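Dihydrodipicolinate synthase (Rhodopseudomonas palustris, PDB 3DZ1) probably acts as a 4-hydroxy-tetrahydrodipicolinate synthase, a lyase of the DapA family built on a TIM barrel and assigned to lysine biosynthesis. Local coordinates at residues Glu208-Ala213 and Leu240-Phe245; Gly219-Asp224 and Arg253-Gln258; Thr151-Arg156 and Arg183-Asp188. All blocks are in the same frame, centred on the assembly; numbering follows the deposited sequence.

How the interactions relate
Interaction 2 is the buried contact of the three, its centre about 12 Å from the centre of the chain; interaction 1 is partly buried, and interaction 3, about 21 Å out, lies at the surface. Interactions 1 and 2 draw on different turns of helix 238-255, and both lie within reach of the second subunit. Interaction 3 instead pairs helices 152-161 and 176-188, neighbours on the outside of the barrel, and touches interaction 1 where Gly212 O probably accepts from Arg183 NH2. The chemistry follows the place: a histidine-carboxylate bond in interaction 1, a buried glutamate shared between a backbone N-H and Arg265 in interaction 2, and a cation-pi stack with a water bridge in interaction 3.

Interaction 1: residues Glu208-Ala213 and Leu240-Phe245; sequences EMERGA and LAHNLF
Glu210, in the last turn of helix 205-211, and His242, on helix 238-255, are the two residues that join these helices here. From CB the glutamate heads for the other helix: CG lies anti to the carbonyl carbon (chi1 -59°) and the chain then runs extended, which carries CD to 3.7 Å from His242 NE2. At the end of the chain the two oxygens part company. OE1 is hydrogen-bonded to a residue flanking the segments, whereas OE2 accepts a hydrogen bond from His242 NE2 at 2.7 Å with an N-H...O angle of 155°. The two side chains arrive from opposite directions, and OE2 sits at the edge of the imidazole, close to its plane. The carboxylate itself is turned 64° from the ring, and NE2 meets OE2 from above the carboxylate plane. CD2 of His242, the next ring atom, is 3.5 Å from OE2.

The ring also meets Phe207 and, edge-to-face, Tyr297 of the second subunit. Arg238 forms a salt bridge with the same OE2, giving this oxygen two donors. The bond joins helix 205-211, packed round the barrel, to helix 238-255 of the C-terminal helical region, away from the predicted pyruvate site. Because NE2 donates to a carboxylate, the imidazole would probably be polarised, and any positive charge on it stabilised, although Arg238 competes for the same negative charge.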
loop_
_atom_site.group_PDB
_atom_site.type_symbol
_atom_site.label_atom_id
_atom_site.label_comp_id
_atom_site.label_asym_id
_atom_site.label_seq_id
_atom_site.Cartn_x
_atom_site.Cartn_y
_atom_site.Cartn_z
ATOM N N GLU A 208 -13.096 -25.134 -5.169
ATOM C CA GLU A 208 -12.298 -25.318 -3.968
ATOM C C GLU A 208 -12.589 -26.684 -3.354
ATOM O O GLU A 208 -11.689 -27.342 -2.836
ATOM C CB GLU A 208 -12.584 -24.198 -2.964
ATOM C CG GLU A 208 -11.891 -22.892 -3.324
ATOM C CD GLU A 208 -12.474 -21.699 -2.605
ATOM O OE1 GLU A 208 -11.792 -20.653 -2.553
ATOM O OE2 GLU A 208 -13.612 -21.805 -2.101
HETATM N N MSE A 209 -13.842 -27.116 -3.428
HETATM C CA MSE A 209 -14.207 -28.419 -2.891
HETATM C C MSE A 209 -13.528 -29.504 -3.725
HETATM O O MSE A 209 -13.037 -30.498 -3.184
HETATM C CB MSE A 209 -15.725 -28.619 -2.914
HETATM C CG MSE A 209 -16.496 -27.743 -1.930
HETATM SE SE MSE A 209 -15.814 -27.775 -0.101
HETATM C CE MSE A 209 -16.002 -29.676 0.264
ATOM N N GLU A 210 -13.489 -29.307 -5.042
ATOM C CA GLU A 210 -12.856 -30.282 -5.925
ATOM C C GLU A 210 -11.352 -30.388 -5.656
ATOM O O GLU A 210 -10.762 -31.469 -5.768
ATOM C CB GLU A 210 -13.108 -29.910 -7.392
ATOM C CG GLU A 210 -14.590 -29.847 -7.753
ATOM C CD GLU A 210 -14.841 -29.646 -9.238
ATOM O OE1 GLU A 210 -13.863 -29.458 -9.994
ATOM O OE2 GLU A 210 -16.022 -29.672 -9.645
ATOM N N ARG A 211 -10.732 -29.268 -5.299
ATOM C CA ARG A 211 -9.301 -29.260 -5.013
ATOM C C ARG A 211 -8.965 -30.000 -3.723
ATOM O O ARG A 211 -7.820 -30.404 -3.513
ATOM C CB ARG A 211 -8.779 -27.829 -4.910
ATOM C CG ARG A 211 -8.837 -27.054 -6.212
ATOM C CD ARG A 211 -8.035 -27.745 -7.294
ATOM N NE ARG A 211 -7.991 -26.948 -8.517
ATOM C CZ ARG A 211 -6.871 -26.495 -9.069
ATOM N NH1 ARG A 211 -5.698 -26.760 -8.508
ATOM N NH2 ARG A 211 -6.926 -25.779 -10.183
ATOM N N GLY A 212 -9.952 -30.163 -2.850
ATOM C CA GLY A 212 -9.694 -30.871 -1.611
ATOM C C GLY A 212 -10.004 -30.129 -0.326
ATOM O O GLY A 212 -9.618 -30.583 0.754
ATOM N N ALA A 213 -10.683 -28.991 -0.422
ATOM C CA ALA A 213 -11.035 -28.245 0.783
ATOM C C ALA A 213 -11.998 -29.117 1.584
ATOM O O ALA A 213 -12.688 -29.964 1.017
ATOM C CB ALA A 213 -11.702 -26.923 0.417
ATOM N N LEU A 240 -24.596 -31.663 -10.132
ATOM C CA LEU A 240 -25.575 -31.167 -9.170
ATOM C C LEU A 240 -24.970 -30.060 -8.316
ATOM O O LEU A 240 -25.610 -29.038 -8.059
ATOM C CB LEU A 240 -26.072 -32.300 -8.264
ATOM C CG LEU A 240 -26.845 -33.420 -8.963
ATOM C CD1 LEU A 240 -27.343 -34.421 -7.930
ATOM C CD2 LEU A 240 -28.012 -32.831 -9.730
ATOM N N ALA A 241 -23.736 -30.275 -7.877
ATOM C CA ALA A 241 -23.041 -29.296 -7.055
ATOM C C ALA A 241 -22.887 -27.983 -7.815
ATOM O O ALA A 241 -23.217 -26.917 -7.295
ATOM C CB ALA A 241 -21.673 -29.831 -6.645
ATOM N N HIS A 242 -22.382 -28.057 -9.042
ATOM C CA HIS A 242 -22.203 -26.853 -9.852
ATOM C C HIS A 242 -23.519 -26.202 -10.277
ATOM O O HIS A 242 -23.582 -24.987 -10.458
ATOM C CB HIS A 242 -21.348 -27.170 -11.081
ATOM C CG HIS A 242 -19.884 -27.238 -10.785
ATOM N ND1 HIS A 242 -19.046 -26.155 -10.936
ATOM C CD2 HIS A 242 -19.120 -28.242 -10.293
ATOM C CE1 HIS A 242 -17.827 -26.490 -10.550
ATOM N NE2 HIS A 242 -17.846 -27.750 -10.155
ATOM N N ASN A 243 -24.574 -26.994 -10.447
ATOM C CA ASN A 243 -25.850 -26.403 -10.832
ATOM C C ASN A 243 -26.371 -25.519 -9.706
ATOM O O ASN A 243 -26.828 -24.397 -9.940
ATOM C CB ASN A 243 -26.887 -27.483 -11.151
ATOM C CG ASN A 243 -26.625 -28.174 -12.474
ATOM O OD1 ASN A 243 -25.833 -27.700 -13.296
ATOM N ND2 ASN A 243 -27.300 -29.298 -12.694
ATOM N N LEU A 244 -26.294 -26.028 -8.482
ATOM C CA LEU A 244 -26.758 -25.289 -7.315
ATOM C C LEU A 244 -25.873 -24.080 -7.057
ATOM O O LEU A 244 -26.367 -22.989 -6.765
ATOM C CB LEU A 244 -26.773 -26.198 -6.082
ATOM C CG LEU A 244 -27.217 -25.549 -4.767
ATOM C CD1 LEU A 244 -28.607 -24.942 -4.930
ATOM C CD2 LEU A 244 -27.208 -26.596 -3.658
ATOM N N PHE A 245 -24.562 -24.269 -7.171
ATOM C CA PHE A 245 -23.639 -23.164 -6.960
ATOM C C PHE A 245 -23.933 -22.057 -7.977
ATOM O O PHE A 245 -24.090 -20.893 -7.613
ATOM C CB PHE A 245 -22.186 -23.639 -7.111
ATOM C CG PHE A 245 -21.173 -22.552 -6.897
ATOM C CD1 PHE A 245 -20.828 -22.142 -5.610
ATOM C CD2 PHE A 245 -20.584 -21.913 -7.984
ATOM C CE1 PHE A 245 -19.909 -21.110 -5.411
ATOM C CE2 PHE A 245 -19.666 -20.880 -7.797
ATOM C CZ PHE A 245 -19.328 -20.479 -6.507
#

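Interaction 2: residues Gly219-Asp224 and Arg253-Gln258; sequences GYCFPD and RYEHQQ
The backbones stay apart, the CA atoms of Tyr220 and Glu255 7.5 Å from each other, and the glutamate side chain spans the distance from the end of helix 238-255. Its target is the loop that follows strand 215-218, the eighth of the TIM barrel, and leads into helix 223-234. With CG anti to the backbone N (chi1 -169°) and an extended chain, Glu255 brings its carboxylate up to Gly219, Tyr220 and Cys221. OE1 accepts from Cys221 N at 3.1 Å through its syn lone pair, with an N-H...O angle of 157°. The side chains of Tyr220 and Glu255 cross obliquely, ring and carboxylate planes 25° apart, with CD1 of Tyr220 3.4 Å from Glu255 OE1. OE2 has its main partner in Arg265, a salt bridge that probably offsets the closeness of the Gly219 carbonyl oxygen. An alanine in place of Glu255 would leave Cys221 N without this acceptor and is likely to strand the Arg265 charge beside a less firmly held loop. Met217, a predicted pyruvate-binding residue, lies in the strand just before this loop. Cys221 SG lies 3.4 Å from Glu255 OE1.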
loop_
_atom_site.group_PDB
_atom_site.type_symbol
_atom_site.label_atom_id
_atom_site.label_comp_id
_atom_site.label_asym_id
_atom_site.label_seq_id
_atom_site.Cartn_x
_atom_site.Cartn_y
_atom_site.Cartn_z
ATOM N N GLY A 219 -19.989 -16.258 5.007
ATOM C CA GLY A 219 -20.827 -15.198 5.534
ATOM C C GLY A 219 -22.006 -15.004 4.587
ATOM O O GLY A 219 -22.827 -14.108 4.774
ATOM N N TYR A 220 -22.087 -15.855 3.563
ATOM C CA TYR A 220 -23.166 -15.792 2.573
ATOM C C TYR A 220 -24.535 -15.919 3.248
ATOM O O TYR A 220 -24.719 -16.757 4.137
ATOM C CB TYR A 220 -22.978 -16.909 1.539
ATOM C CG TYR A 220 -23.995 -16.910 0.419
ATOM C CD1 TYR A 220 -24.257 -15.752 -0.318
ATOM C CD2 TYR A 220 -24.682 -18.075 0.083
ATOM C CE1 TYR A 220 -25.184 -15.759 -1.363
ATOM C CE2 TYR A 220 -25.607 -18.093 -0.958
ATOM C CZ TYR A 220 -25.853 -16.933 -1.676
ATOM O OH TYR A 220 -26.767 -16.960 -2.706
ATOM N N CYS A 221 -25.490 -15.092 2.815
ATOM C CA CYS A 221 -26.833 -15.085 3.398
ATOM C C CYS A 221 -27.664 -16.354 3.216
ATOM O O CYS A 221 -28.787 -16.438 3.711
ATOM C CB CYS A 221 -27.625 -13.859 2.907
ATOM S SG CYS A 221 -27.753 -13.670 1.122
ATOM N N PHE A 222 -27.124 -17.336 2.497
ATOM C CA PHE A 222 -27.810 -18.611 2.325
ATOM C C PHE A 222 -26.846 -19.727 2.705
ATOM O O PHE A 222 -26.494 -20.577 1.886
ATOM C CB PHE A 222 -28.303 -18.787 0.890
ATOM C CG PHE A 222 -29.571 -18.041 0.601
ATOM C CD1 PHE A 222 -30.806 -18.591 0.936
ATOM C CD2 PHE A 222 -29.534 -16.770 0.034
ATOM C CE1 PHE A 222 -31.988 -17.883 0.712
ATOM C CE2 PHE A 222 -30.710 -16.055 -0.196
ATOM C CZ PHE A 222 -31.939 -16.613 0.145
ATOM N N PRO A 223 -26.395 -19.731 3.968
ATOM C CA PRO A 223 -25.465 -20.774 4.403
ATOM C C PRO A 223 -26.139 -22.130 4.276
ATOM O O PRO A 223 -25.474 -23.145 4.072
ATOM C CB PRO A 223 -25.166 -20.389 5.849
ATOM C CG PRO A 223 -26.449 -19.750 6.291
ATOM C CD PRO A 223 -26.810 -18.889 5.105
ATOM N N ASP A 224 -27.467 -22.132 4.389
ATOM C CA ASP A 224 -28.235 -23.359 4.275
ATOM C C ASP A 224 -28.054 -23.998 2.896
ATOM O O ASP A 224 -27.993 -25.228 2.779
ATOM C CB ASP A 224 -29.727 -23.093 4.586
ATOM C CG ASP A 224 -30.307 -21.904 3.819
ATOM O OD1 ASP A 224 -29.623 -20.870 3.677
ATOM O OD2 ASP A 224 -31.473 -21.995 3.378
ATOM N N ARG A 253 -21.835 -13.216 -5.836
ATOM C CA ARG A 253 -20.959 -12.152 -6.311
ATOM C C ARG A 253 -21.463 -10.757 -5.962
ATOM O O ARG A 253 -20.660 -9.849 -5.753
ATOM C CB ARG A 253 -20.706 -12.275 -7.824
ATOM C CG ARG A 253 -21.910 -12.112 -8.698
ATOM C CD ARG A 253 -22.207 -10.649 -9.021
ATOM N NE ARG A 253 -23.609 -10.530 -9.382
ATOM C CZ ARG A 253 -24.074 -9.961 -10.487
ATOM N NH1 ARG A 253 -23.244 -9.432 -11.375
ATOM N NH2 ARG A 253 -25.380 -9.943 -10.705
ATOM N N TYR A 254 -22.777 -10.580 -5.880
ATOM C CA TYR A 254 -23.315 -9.263 -5.532
ATOM C C TYR A 254 -22.942 -8.937 -4.085
ATOM O O TYR A 254 -22.569 -7.806 -3.770
ATOM C CB TYR A 254 -24.843 -9.226 -5.686
ATOM C CG TYR A 254 -25.402 -7.816 -5.744
ATOM C CD1 TYR A 254 -25.624 -7.183 -6.965
ATOM C CD2 TYR A 254 -25.660 -7.097 -4.573
ATOM C CE1 TYR A 254 -26.091 -5.864 -7.021
ATOM C CE2 TYR A 254 -26.121 -5.783 -4.618
ATOM C CZ TYR A 254 -26.334 -5.172 -5.844
ATOM O OH TYR A 254 -26.774 -3.867 -5.892
ATOM N N GLU A 255 -23.036 -9.938 -3.212
ATOM C CA GLU A 255 -22.712 -9.765 -1.797
ATOM C C GLU A 255 -21.202 -9.642 -1.594
ATOM O O GLU A 255 -20.741 -9.104 -0.584
ATOM C CB GLU A 255 -23.232 -10.957 -0.987
ATOM C CG GLU A 255 -23.184 -10.752 0.518
ATOM C CD GLU A 255 -23.431 -12.033 1.297
ATOM O OE1 GLU A 255 -24.501 -12.644 1.124
ATOM O OE2 GLU A 255 -22.550 -12.427 2.088
ATOM N N HIS A 256 -20.446 -10.158 -2.557
ATOM C CA HIS A 256 -18.987 -10.130 -2.515
ATOM C C HIS A 256 -18.436 -8.772 -2.949
ATOM O O HIS A 256 -17.565 -8.691 -3.810
ATOM C CB HIS A 256 -18.427 -11.231 -3.424
ATOM C CG HIS A 256 -16.936 -11.363 -3.379
ATOM N ND1 HIS A 256 -16.251 -11.702 -2.233
ATOM C CD2 HIS A 256 -15.998 -11.217 -4.347
ATOM C CE1 HIS A 256 -14.957 -11.760 -2.494
ATOM N NE2 HIS A 256 -14.776 -11.470 -3.770
ATOM N N GLN A 257 -18.968 -7.705 -2.370
ATOM C CA GLN A 257 -18.501 -6.360 -2.676
ATOM C C GLN A 257 -18.071 -5.724 -1.363
ATOM O O GLN A 257 -18.805 -5.775 -0.381
ATOM C CB GLN A 257 -19.620 -5.523 -3.305
ATOM C CG GLN A 257 -19.897 -5.830 -4.758
ATOM C CD GLN A 257 -21.010 -4.965 -5.319
ATOM O OE1 GLN A 257 -22.183 -5.143 -4.982
ATOM N NE2 GLN A 257 -20.646 -4.011 -6.168
ATOM N N GLN A 258 -16.883 -5.132 -1.342
ATOM C CA GLN A 258 -16.385 -4.493 -0.131
ATOM C C GLN A 258 -17.318 -3.387 0.349
ATOM O O GLN A 258 -17.744 -2.541 -0.434
ATOM C CB GLN A 258 -14.987 -3.926 -0.378
ATOM C CG GLN A 258 -13.927 -4.995 -0.588
ATOM C CD GLN A 258 -13.763 -5.889 0.629
ATOM O OE1 GLN A 258 -13.432 -5.420 1.718
ATOM N NE2 GLN A 258 -13.996 -7.185 0.447
#

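Interaction 3: residues Thr151-Arg156 and Arg183-Asp188; sequences TPKVIR and RGFQKD
Arg156 and Phe185 carry the contact between helix 152-161 and helix 176-188; the axes of the short segments come within 11.2 Å at a crossing angle of -56°. The main interaction is cation-pi. The guanidinium lies flat over one face of the phenyl ring with the planes 27° apart, and Arg156 CZ stands 4.1 Å from the ring centroid, only 6° off its normal. NH1 does the closest touching, 3.5 Å from Phe185 CD1. Arg156 reaches this place with an extended start and a bend at chi3, which folds the guanidinium over the ring and sets CD 3.9 Å from Phe185 CD2.

Apolar packing and edge contacts hold the rest of the ring. Pro152 CB lies 3.8 Å from Phe185 CE2, and Pro152 O and Lys153 N meet the ring near its plane at the edge. The Lys153 side chain crosses Phe185 at about a right angle, its CG 4.0 Å from Phe185 CZ.

Among polar links, Arg156 NH1 bonds Ser190 OG, which also bonds Asp188 OD1. The Arg156-Asp188 link itself runs through a water that accepts from NH1 and donates to Asp188 OD2 (2.9 Å from the water oxygen). This joins consecutive helices of the barrel's outer layer at the surface. The positive guanidinium would probably be stabilised both by the ring's pi cloud and by the nearby carboxylate, while NH1's polar partners help fix its rotation above the phenyl face.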
loop_
_atom_site.group_PDB
_atom_site.type_symbol
_atom_site.label_atom_id
_atom_site.label_comp_id
_atom_site.label_asym_id
_atom_site.label_seq_id
_atom_site.Cartn_x
_atom_site.Cartn_y
_atom_site.Cartn_z
ATOM N N THR A 151 2.797 -17.765 1.154
ATOM C CA THR A 151 2.975 -18.884 0.230
ATOM C C THR A 151 2.633 -20.178 0.953
ATOM O O THR A 151 2.602 -20.221 2.183
ATOM C CB THR A 151 4.430 -19.003 -0.260
ATOM O OG1 THR A 151 5.280 -19.323 0.850
ATOM C CG2 THR A 151 4.892 -17.700 -0.889
ATOM N N PRO A 152 2.347 -21.249 0.198
ATOM C CA PRO A 152 2.016 -22.534 0.816
ATOM C C PRO A 152 3.112 -22.971 1.786
ATOM O O PRO A 152 2.820 -23.511 2.846
ATOM C CB PRO A 152 1.888 -23.461 -0.385
ATOM C CG PRO A 152 1.271 -22.559 -1.407
ATOM C CD PRO A 152 2.082 -21.283 -1.251
ATOM N N LYS A 153 4.370 -22.727 1.422
ATOM C CA LYS A 153 5.497 -23.092 2.283
ATOM C C LYS A 153 5.485 -22.291 3.581
ATOM O O LYS A 153 5.841 -22.809 4.646
ATOM C CB LYS A 153 6.830 -22.870 1.552
ATOM C CG LYS A 153 7.064 -23.835 0.398
ATOM C CD LYS A 153 8.418 -23.617 -0.259
ATOM C CE LYS A 153 8.658 -24.653 -1.352
ATOM N NZ LYS A 153 9.980 -24.475 -2.026
ATOM N N VAL A 154 5.088 -21.024 3.496
ATOM C CA VAL A 154 5.021 -20.180 4.685
ATOM C C VAL A 154 3.896 -20.694 5.575
ATOM O O VAL A 154 4.028 -20.757 6.799
ATOM C CB VAL A 154 4.765 -18.689 4.320
ATOM C CG1 VAL A 154 4.234 -17.929 5.534
ATOM C CG2 VAL A 154 6.059 -18.043 3.848
ATOM N N ILE A 155 2.779 -21.058 4.953
ATOM C CA ILE A 155 1.652 -21.584 5.702
ATOM C C ILE A 155 2.088 -22.868 6.399
ATOM O O ILE A 155 1.820 -23.054 7.586
ATOM C CB ILE A 155 0.456 -21.880 4.774
ATOM C CG1 ILE A 155 -0.135 -20.559 4.270
ATOM C CG2 ILE A 155 -0.601 -22.708 5.519
ATOM C CD1 ILE A 155 -1.203 -20.719 3.208
ATOM N N ARG A 156 2.769 -23.744 5.662
ATOM C CA ARG A 156 3.239 -25.004 6.229
ATOM C C ARG A 156 4.121 -24.770 7.452
ATOM O O ARG A 156 3.994 -25.464 8.465
ATOM C CB ARG A 156 4.017 -25.808 5.182
ATOM C CG ARG A 156 4.656 -27.078 5.742
ATOM C CD ARG A 156 5.345 -27.885 4.654
ATOM N NE ARG A 156 6.439 -27.146 4.036
ATOM C CZ ARG A 156 7.136 -27.577 2.990
ATOM N NH1 ARG A 156 6.854 -28.750 2.439
ATOM N NH2 ARG A 156 8.113 -26.832 2.493
ATOM N N ARG A 183 -2.329 -29.816 0.036
ATOM C CA ARG A 183 -2.716 -31.218 0.152
ATOM C C ARG A 183 -1.533 -32.095 -0.254
ATOM O O ARG A 183 -1.353 -33.203 0.265
ATOM C CB ARG A 183 -3.931 -31.519 -0.728
ATOM C CG ARG A 183 -5.229 -30.891 -0.219
ATOM C CD ARG A 183 -5.506 -31.272 1.240
ATOM N NE ARG A 183 -6.802 -30.780 1.707
ATOM C CZ ARG A 183 -7.117 -30.583 2.986
ATOM N NH1 ARG A 183 -6.229 -30.833 3.937
ATOM N NH2 ARG A 183 -8.319 -30.124 3.315
ATOM N N GLY A 184 -0.724 -31.583 -1.173
ATOM C CA GLY A 184 0.448 -32.309 -1.627
ATOM C C GLY A 184 1.484 -32.440 -0.524
ATOM O O GLY A 184 2.152 -33.473 -0.408
ATOM N N PHE A 185 1.626 -31.391 0.286
ATOM C CA PHE A 185 2.578 -31.412 1.394
ATOM C C PHE A 185 2.157 -32.481 2.392
ATOM O O PHE A 185 3.001 -33.150 2.994
ATOM C CB PHE A 185 2.637 -30.058 2.112
ATOM C CG PHE A 185 3.265 -28.955 1.302
ATOM C CD1 PHE A 185 4.153 -29.238 0.267
ATOM C CD2 PHE A 185 2.994 -27.624 1.602
ATOM C CE1 PHE A 185 4.760 -28.214 -0.453
ATOM C CE2 PHE A 185 3.596 -26.592 0.888
ATOM C CZ PHE A 185 4.482 -26.888 -0.142
ATOM N N GLN A 186 0.851 -32.635 2.576
ATOM C CA GLN A 186 0.341 -33.640 3.498
ATOM C C GLN A 186 0.628 -35.029 2.940
ATOM O O GLN A 186 0.972 -35.950 3.685
ATOM C CB GLN A 186 -1.157 -33.449 3.720
ATOM C CG GLN A 186 -1.488 -32.125 4.392
ATOM C CD GLN A 186 -2.974 -31.952 4.646
ATOM O OE1 GLN A 186 -3.796 -32.120 3.743
ATOM N NE2 GLN A 186 -3.327 -31.608 5.878
ATOM N N LYS A 187 0.501 -35.174 1.624
ATOM C CA LYS A 187 0.769 -36.452 0.976
ATOM C C LYS A 187 2.242 -36.840 1.115
ATOM O O LYS A 187 2.554 -38.006 1.364
ATOM C CB LYS A 187 0.392 -36.388 -0.507
ATOM C CG LYS A 187 -1.098 -36.228 -0.756
ATOM C CD LYS A 187 -1.417 -36.112 -2.242
ATOM C CE LYS A 187 -2.917 -35.965 -2.478
ATOM N NZ LYS A 187 -3.253 -35.861 -3.931
ATOM N N ASP A 188 3.146 -35.871 0.961
ATOM C CA ASP A 188 4.570 -36.167 1.073
ATOM C C ASP A 188 5.055 -36.213 2.515
ATOM O O ASP A 188 6.216 -36.515 2.767
ATOM C CB ASP A 188 5.423 -35.169 0.268
ATOM C CG ASP A 188 5.460 -33.776 0.879
ATOM O OD1 ASP A 188 5.700 -33.645 2.097
ATOM O OD2 ASP A 188 5.268 -32.800 0.125
HETATM O O HOH W 1 7.494 -30.908 0.310
#